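Local atomic coordinates of 6-pyruvoyl tetrahydrobiopterin synthase (Plasmodium vivax, PDB entry 3LX3), a protein that belongs to the 6-pyruvoyl tetrahydropterin synthase family, zinc-binding enzymes of the T-fold (tunnelling fold) type, and assembles here from six copies of its chain. Residues F30-H36 and H48-V54; P92-D96 and I129-S133. The contacts are given in a common frame with arbitrary orientation. Where two conformers were deposited one is given. Residues are numbered along the deposited sequence.

Contact 1 (F30-H36 and H48-V54). With ZN (zinc ion), chain B.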
loop_
_atom_site.group_PDB
_atom_site.type_symbol
_atom_site.label_atom_id
_atom_site.label_comp_id
_atom_site.label_asym_id
_atom_site.label_seq_id
_atom_site.Cartn_x
_atom_site.Cartn_y
_atom_site.Cartn_z
ATOM N N PHE A 30 -13.556 -5.225 -3.809
ATOM C CA PHE A 30 -14.224 -5.116 -5.114
ATOM C C PHE A 30 -13.348 -5.963 -6.030
ATOM O O PHE A 30 -12.664 -5.468 -6.966
ATOM C CB PHE A 30 -14.258 -3.686 -5.652
ATOM C CG PHE A 30 -14.882 -2.699 -4.733
ATOM C CD1 PHE A 30 -15.619 -3.110 -3.627
ATOM C CD2 PHE A 30 -14.722 -1.346 -4.980
ATOM C CE1 PHE A 30 -16.179 -2.184 -2.782
ATOM C CE2 PHE A 30 -15.280 -0.415 -4.131
ATOM C CZ PHE A 30 -16.011 -0.850 -3.034
ATOM N N SER A 31 -13.368 -7.243 -5.727
ATOM C CA SER A 31 -12.487 -8.218 -6.358
ATOM C C SER A 31 -13.274 -9.364 -6.960
ATOM O O SER A 31 -14.348 -9.741 -6.452
ATOM C CB SER A 31 -11.496 -8.795 -5.342
ATOM O OG SER A 31 -12.168 -9.427 -4.263
ATOM N N PHE A 32 -12.730 -9.932 -8.022
ATOM C CA PHE A 32 -13.235 -11.188 -8.570
ATOM C C PHE A 32 -12.041 -12.048 -8.903
ATOM O O PHE A 32 -11.198 -11.670 -9.712
ATOM C CB PHE A 32 -14.220 -11.048 -9.752
ATOM C CG PHE A 32 -13.832 -10.079 -10.852
ATOM C CD1 PHE A 32 -13.367 -10.548 -12.082
ATOM C CD2 PHE A 32 -14.010 -8.696 -10.703
ATOM C CE1 PHE A 32 -13.110 -9.650 -13.123
ATOM C CE2 PHE A 32 -13.674 -7.843 -11.711
ATOM C CZ PHE A 32 -13.229 -8.314 -12.914
ATOM N N ASN A 33 -11.942 -13.179 -8.217
ATOM C CA ASN A 33 -10.833 -14.059 -8.360
ATOM C C ASN A 33 -11.200 -15.147 -9.344
ATOM O O ASN A 33 -12.066 -15.985 -9.075
ATOM C CB ASN A 33 -10.521 -14.638 -6.988
ATOM C CG ASN A 33 -10.147 -13.546 -5.950
ATOM O OD1 ASN A 33 -9.956 -12.366 -6.269
ATOM N ND2 ASN A 33 -10.146 -13.948 -4.691
ATOM N N CYS A 34 -10.609 -15.043 -10.537
ATOM C CA CYS A 34 -11.085 -15.759 -11.704
ATOM C C CYS A 34 -9.953 -16.393 -12.495
ATOM O O CYS A 34 -8.803 -15.917 -12.471
ATOM C CB CYS A 34 -11.854 -14.827 -12.662
ATOM S SG CYS A 34 -13.438 -14.290 -11.986
ATOM N N ALA A 35 -10.312 -17.441 -13.238
ATOM C CA ALA A 35 -9.429 -18.037 -14.207
ATOM C C ALA A 35 -9.755 -17.482 -15.610
ATOM O O ALA A 35 -10.896 -17.115 -15.895
ATOM C CB ALA A 35 -9.590 -19.560 -14.193
ATOM N N HIS A 36 -8.747 -17.429 -16.485
ATOM C CA HIS A 36 -8.954 -16.981 -17.846
ATOM C C HIS A 36 -7.776 -17.414 -18.710
ATOM O O HIS A 36 -6.764 -17.863 -18.194
ATOM C CB HIS A 36 -9.183 -15.452 -17.899
ATOM C CG HIS A 36 -7.944 -14.628 -18.070
ATOM N ND1 HIS A 36 -7.839 -13.683 -19.072
ATOM C CD2 HIS A 36 -6.801 -14.554 -17.352
ATOM C CE1 HIS A 36 -6.666 -13.076 -18.964
ATOM N NE2 HIS A 36 -6.001 -13.593 -17.941
ATOM N N HIS A 48 -4.628 -19.591 -16.617
ATOM C CA HIS A 48 -4.127 -19.068 -15.356
ATOM C C HIS A 48 -5.245 -18.255 -14.699
ATOM O O HIS A 48 -6.401 -18.485 -14.982
ATOM C CB HIS A 48 -2.835 -18.261 -15.617
ATOM C CG HIS A 48 -3.068 -17.048 -16.452
ATOM N ND1 HIS A 48 -3.280 -17.099 -17.821
ATOM C CD2 HIS A 48 -3.199 -15.761 -16.100
ATOM C CE1 HIS A 48 -3.538 -15.881 -18.264
ATOM N NE2 HIS A 48 -3.490 -15.032 -17.238
ATOM N N GLY A 49 -4.900 -17.387 -13.761
ATOM C CA GLY A 49 -5.915 -16.595 -13.110
ATOM C C GLY A 49 -5.313 -15.414 -12.409
ATOM O O GLY A 49 -4.113 -15.207 -12.441
ATOM N N HIS A 50 -6.215 -14.631 -11.821
ATOM C CA HIS A 50 -5.951 -13.335 -11.201
ATOM C C HIS A 50 -6.951 -13.033 -10.105
ATOM O O HIS A 50 -8.099 -13.463 -10.153
ATOM C CB HIS A 50 -6.108 -12.243 -12.235
ATOM C CG HIS A 50 -5.196 -12.369 -13.412
ATOM N ND1 HIS A 50 -3.827 -12.244 -13.309
ATOM C CD2 HIS A 50 -5.455 -12.630 -14.713
ATOM C CE1 HIS A 50 -3.290 -12.421 -14.500
ATOM N NE2 HIS A 50 -4.255 -12.650 -15.377
ATOM N N ASN A 51 -6.520 -12.197 -9.162
ATOM C CA ASN A 51 -7.401 -11.462 -8.301
ATOM C C ASN A 51 -7.687 -10.153 -9.003
ATOM O O ASN A 51 -6.947 -9.183 -8.866
ATOM C CB ASN A 51 -6.715 -11.183 -6.976
ATOM C CG ASN A 51 -6.263 -12.420 -6.253
ATOM O OD1 ASN A 51 -6.973 -13.425 -6.217
ATOM N ND2 ASN A 51 -5.045 -12.373 -5.684
ATOM N N TYR A 52 -8.729 -10.110 -9.820
ATOM C CA TYR A 52 -9.087 -8.874 -10.480
ATOM C C TYR A 52 -9.639 -7.884 -9.481
ATOM O O TYR A 52 -10.340 -8.257 -8.538
ATOM C CB TYR A 52 -10.155 -9.113 -11.531
ATOM C CG TYR A 52 -9.725 -9.831 -12.810
ATOM C CD1 TYR A 52 -9.263 -9.126 -13.900
ATOM C CD2 TYR A 52 -9.777 -11.213 -12.919
ATOM C CE1 TYR A 52 -8.917 -9.756 -15.117
ATOM C CE2 TYR A 52 -9.405 -11.843 -14.094
ATOM C CZ TYR A 52 -8.961 -11.134 -15.179
ATOM O OH TYR A 52 -8.605 -11.836 -16.313
ATOM N N ASN A 53 -9.362 -6.605 -9.688
ATOM C CA ASN A 53 -9.886 -5.556 -8.831
ATOM C C ASN A 53 -10.555 -4.450 -9.662
ATOM O O ASN A 53 -10.101 -4.149 -10.757
ATOM C CB ASN A 53 -8.731 -4.944 -8.062
ATOM C CG ASN A 53 -9.200 -4.000 -7.027
ATOM O OD1 ASN A 53 -9.160 -2.781 -7.231
ATOM N ND2 ASN A 53 -9.740 -4.533 -5.963
ATOM N N VAL A 54 -11.641 -3.870 -9.138
ATOM C CA VAL A 54 -12.445 -2.869 -9.824
ATOM C C VAL A 54 -12.529 -1.660 -8.946
ATOM O O VAL A 54 -12.859 -1.769 -7.764
ATOM C CB VAL A 54 -13.926 -3.362 -10.003
ATOM C CG1 VAL A 54 -14.821 -2.223 -10.537
ATOM C CG2 VAL A 54 -13.973 -4.527 -10.894
HETATM ZN ZN ZN B . -4.039 -13.013 -17.433
HETATM O O HOH W 1 -3.578 -12.815 -19.421
HETATM O O HOH W 2 -2.005 -12.241 -17.274
#
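Start at the zinc, held by NE2 of His36, His48 and His50, each at 2.1 Å, with water 1 at 2.0 Å and water 2 at 2.2 Å; Glu168, the fourth residue of the site, packs on His36 and His50. All three histidines leave the same face. His36 and His48 start out with p chi1 angles and His50 with m, yet their NE2 atoms converge, 3.0 to 3.2 Å apart because they share the metal, not a hydrogen bond. The ND1 atoms do hydrogen-bond: His36 to Ser132 OG, His48 to Thr46 O, His50 to Asn51 OD1 of the second subunit. Strands 31-36 and 48-54 run antiparallel in the large sheet of the T-fold; Cys34 and His50 form a hydrogen-bonded pair, N to O 3.0 Å each way. Helix 134-149 packs on Phe32, Tyr52 and Val54, and Leu85 of helix 71-85 also touches Phe32. Tyr52 links the site to that packing: its edge points at the His36 ring face, OH 3.4 Å from His36 CG, while its CB makes a CH-pi contact 3.4 Å from the Phe32 ring centroid. The p rotamer of Phe32 lays its ring over this CB and brings CE2 to 3.4 Å from Val54 CG2. At the non-hydrogen-bonded pair Ala35-Gly49, on the opposite face, CA atoms are 4.0 Å apart and a CB on Gly49 would clash with Cys34 O.

Contact 2 (P92-D96 and I129-S133). With XTN (2-amino-1,5-dihydropteridine-4,6-dione), chain C.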
loop_
_atom_site.group_PDB
_atom_site.type_symbol
_atom_site.label_atom_id
_atom_site.label_comp_id
_atom_site.label_asym_id
_atom_site.label_seq_id
_atom_site.Cartn_x
_atom_site.Cartn_y
_atom_site.Cartn_z
ATOM N N PRO A 92 -15.205 -15.904 -22.739
ATOM C CA PRO A 92 -15.597 -14.879 -23.696
ATOM C C PRO A 92 -16.393 -15.462 -24.804
ATOM O O PRO A 92 -15.805 -16.006 -25.761
ATOM C CB PRO A 92 -14.232 -14.341 -24.178
ATOM C CG PRO A 92 -13.319 -15.403 -24.027
ATOM C CD PRO A 92 -13.794 -16.289 -22.906
ATOM N N MET A 93 -17.694 -15.243 -24.740
ATOM C CA MET A 93 -18.650 -15.952 -25.590
ATOM C C MET A 93 -18.641 -15.469 -27.068
ATOM O O MET A 93 -19.130 -16.210 -27.960
ATOM C CB MET A 93 -20.020 -15.970 -24.882
ATOM C CG MET A 93 -20.704 -14.651 -24.898
ATOM S SD MET A 93 -22.050 -14.240 -23.675
ATOM C CE MET A 93 -23.498 -14.776 -24.607
ATOM N N TYR A 94 -18.024 -14.324 -27.375
ATOM C CA TYR A 94 -17.928 -13.839 -28.735
ATOM C C TYR A 94 -16.545 -13.954 -29.406
ATOM O O TYR A 94 -16.279 -13.322 -30.402
ATOM C CB TYR A 94 -18.416 -12.430 -28.777
ATOM C CG TYR A 94 -19.845 -12.201 -28.375
ATOM C CD1 TYR A 94 -20.821 -13.157 -28.580
ATOM C CD2 TYR A 94 -20.237 -11.014 -27.799
ATOM C CE1 TYR A 94 -22.164 -12.881 -28.283
ATOM C CE2 TYR A 94 -21.554 -10.765 -27.500
ATOM C CZ TYR A 94 -22.514 -11.693 -27.716
ATOM O OH TYR A 94 -23.844 -11.489 -27.449
ATOM N N SER A 95 -15.690 -14.806 -28.886
ATOM C CA SER A 95 -14.357 -14.960 -29.444
ATOM C C SER A 95 -14.404 -15.554 -30.830
ATOM O O SER A 95 -15.080 -16.579 -31.051
ATOM C CB SER A 95 -13.536 -15.911 -28.582
ATOM O OG SER A 95 -12.234 -16.082 -29.143
ATOM N N ASP A 96 -13.614 -14.977 -31.723
ATOM C CA ASP A 96 -13.540 -15.461 -33.081
ATOM C C ASP A 96 -12.447 -16.497 -33.266
ATOM O O ASP A 96 -12.281 -17.015 -34.380
ATOM C CB ASP A 96 -13.337 -14.288 -34.054
ATOM C CG ASP A 96 -12.069 -13.473 -33.787
ATOM O OD1 ASP A 96 -11.496 -13.492 -32.677
ATOM O OD2 ASP A 96 -11.661 -12.749 -34.725
ATOM N N ILE A 129 -18.169 -10.744 -24.457
ATOM C CA ILE A 129 -16.930 -10.135 -24.890
ATOM C C ILE A 129 -16.217 -11.067 -25.870
ATOM O O ILE A 129 -16.471 -12.264 -25.904
ATOM C CB ILE A 129 -16.028 -9.787 -23.693
ATOM C CG1 ILE A 129 -15.613 -11.012 -22.926
ATOM C CG2 ILE A 129 -16.759 -8.742 -22.803
ATOM C CD1 ILE A 129 -14.700 -10.737 -21.664
ATOM N N LYS A 130 -15.301 -10.503 -26.652
ATOM C CA LYS A 130 -14.537 -11.259 -27.624
ATOM C C LYS A 130 -13.237 -11.840 -27.038
ATOM O O LYS A 130 -12.790 -12.918 -27.451
ATOM C CB LYS A 130 -14.224 -10.386 -28.839
ATOM C CG LYS A 130 -15.470 -9.867 -29.578
ATOM C CD LYS A 130 -15.098 -8.839 -30.621
ATOM C CE LYS A 130 -14.057 -9.367 -31.610
ATOM N NZ LYS A 130 -14.343 -10.738 -32.152
ATOM N N HIS A 131 -12.637 -11.122 -26.082
ATOM C CA HIS A 131 -11.370 -11.535 -25.435
ATOM C C HIS A 131 -11.511 -11.255 -23.975
ATOM O O HIS A 131 -12.078 -10.214 -23.603
ATOM C CB HIS A 131 -10.169 -10.733 -25.951
ATOM C CG HIS A 131 -10.147 -10.587 -27.447
ATOM N ND1 HIS A 131 -10.764 -9.537 -28.067
ATOM C CD2 HIS A 131 -9.626 -11.366 -28.423
ATOM C CE1 HIS A 131 -10.586 -9.647 -29.378
ATOM N NE2 HIS A 131 -9.921 -10.760 -29.627
ATOM N N SER A 132 -10.955 -12.118 -23.126
ATOM C CA SER A 132 -10.901 -11.809 -21.709
ATOM C C SER A 132 -9.734 -10.876 -21.324
ATOM O O SER A 132 -8.960 -11.146 -20.382
ATOM C CB SER A 132 -10.920 -13.096 -20.877
ATOM O OG SER A 132 -9.838 -13.937 -21.236
ATOM N N SER A 133 -9.638 -9.776 -22.080
ATOM C CA SER A 133 -8.657 -8.752 -21.762
ATOM C C SER A 133 -9.203 -7.835 -20.696
ATOM O O SER A 133 -10.415 -7.689 -20.471
ATOM C CB SER A 133 -8.300 -7.956 -23.003
ATOM O OG SER A 133 -9.425 -7.218 -23.514
HETATM N N1 XTN C . -2.224 -6.270 -22.495
HETATM C C2 XTN C . -3.363 -5.553 -22.421
HETATM N N2 XTN C . -3.457 -4.346 -23.010
HETATM N N3 XTN C . -4.507 -6.086 -21.773
HETATM C C4 XTN C . -4.477 -7.272 -21.146
HETATM O O4 XTN C . -5.510 -7.670 -20.555
HETATM N N5 XTN C . -3.146 -9.196 -20.606
HETATM C C6 XTN C . -1.972 -9.889 -20.700
HETATM O O6 XTN C . -1.875 -10.995 -20.163
HETATM C C7 XTN C . -0.877 -9.338 -21.433
HETATM N N8 XTN C . -1.027 -8.139 -21.999
HETATM C C4A XTN C . -3.270 -7.974 -21.203
HETATM C C8A XTN C . -2.170 -7.456 -21.886
HETATM O O HOH W 3 -10.743 -14.778 -27.219
HETATM O O HOH W 4 -9.308 -12.182 -31.993
#
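Pro92 lays its ring against Ile129, CB to CG1 at 3.8 Å, and so fills the buried end of this contact between two loops. Pro92 also opens a type I beta turn that runs to Ser95, and the turn presents Tyr94 N to Ile129 O in the one direct backbone hydrogen bond between the segments (3.0 Å). Farther out the chemistry turns polar. Water 3 joins Ser95 OG to Lys130 O, 2.8 Å from each, and water 4 lies 2.6 Å from Asp96 OD1 and 2.8 Å from His131 NE2, while His131 ND1 is hydrogen-bonded to Glu136 OE2. Lys130 curls back over the turn, but its salt bridge is long, NZ to Asp96 OD1 4.0 Å. Beyond Ser132, centre of an inverse gamma turn, the chain reaches Ser133, a pocket residue whose CA is 3.5 Å from O4 of 2-amino-1,5-dihydropteridine-4,6-dione. Ser133 is the N-cap of helix 134-149, its OG meeting Glu136 N; that helix also packs on Ile129, while strand 20-40 borders His131 and Ser133.

How the contacts relate
Contact 1 is buried in the main sheet; contact 2 is only partly buried and reaches the surface at Tyr94 and Asp96. The first relies on regular strand pairing, aromatic packing and metal coordination, the second on one turn, a proline-isoleucine contact and bridging waters. They meet where Ser132 OG lies 3.0 Å from His36 ND1, a probable hydrogen bond, so the loop before helix 134-149 reaches the back of a zinc ligand. They share two neighbours: Ile137 of that helix touches Phe32, Tyr52 and Ile129, and strand 89-92 packs on Cys34 and Tyr52 before ending at Pro92. Contact 1 meets the second subunit; in contact 2 only His131 and Ser133 come within reach of the third.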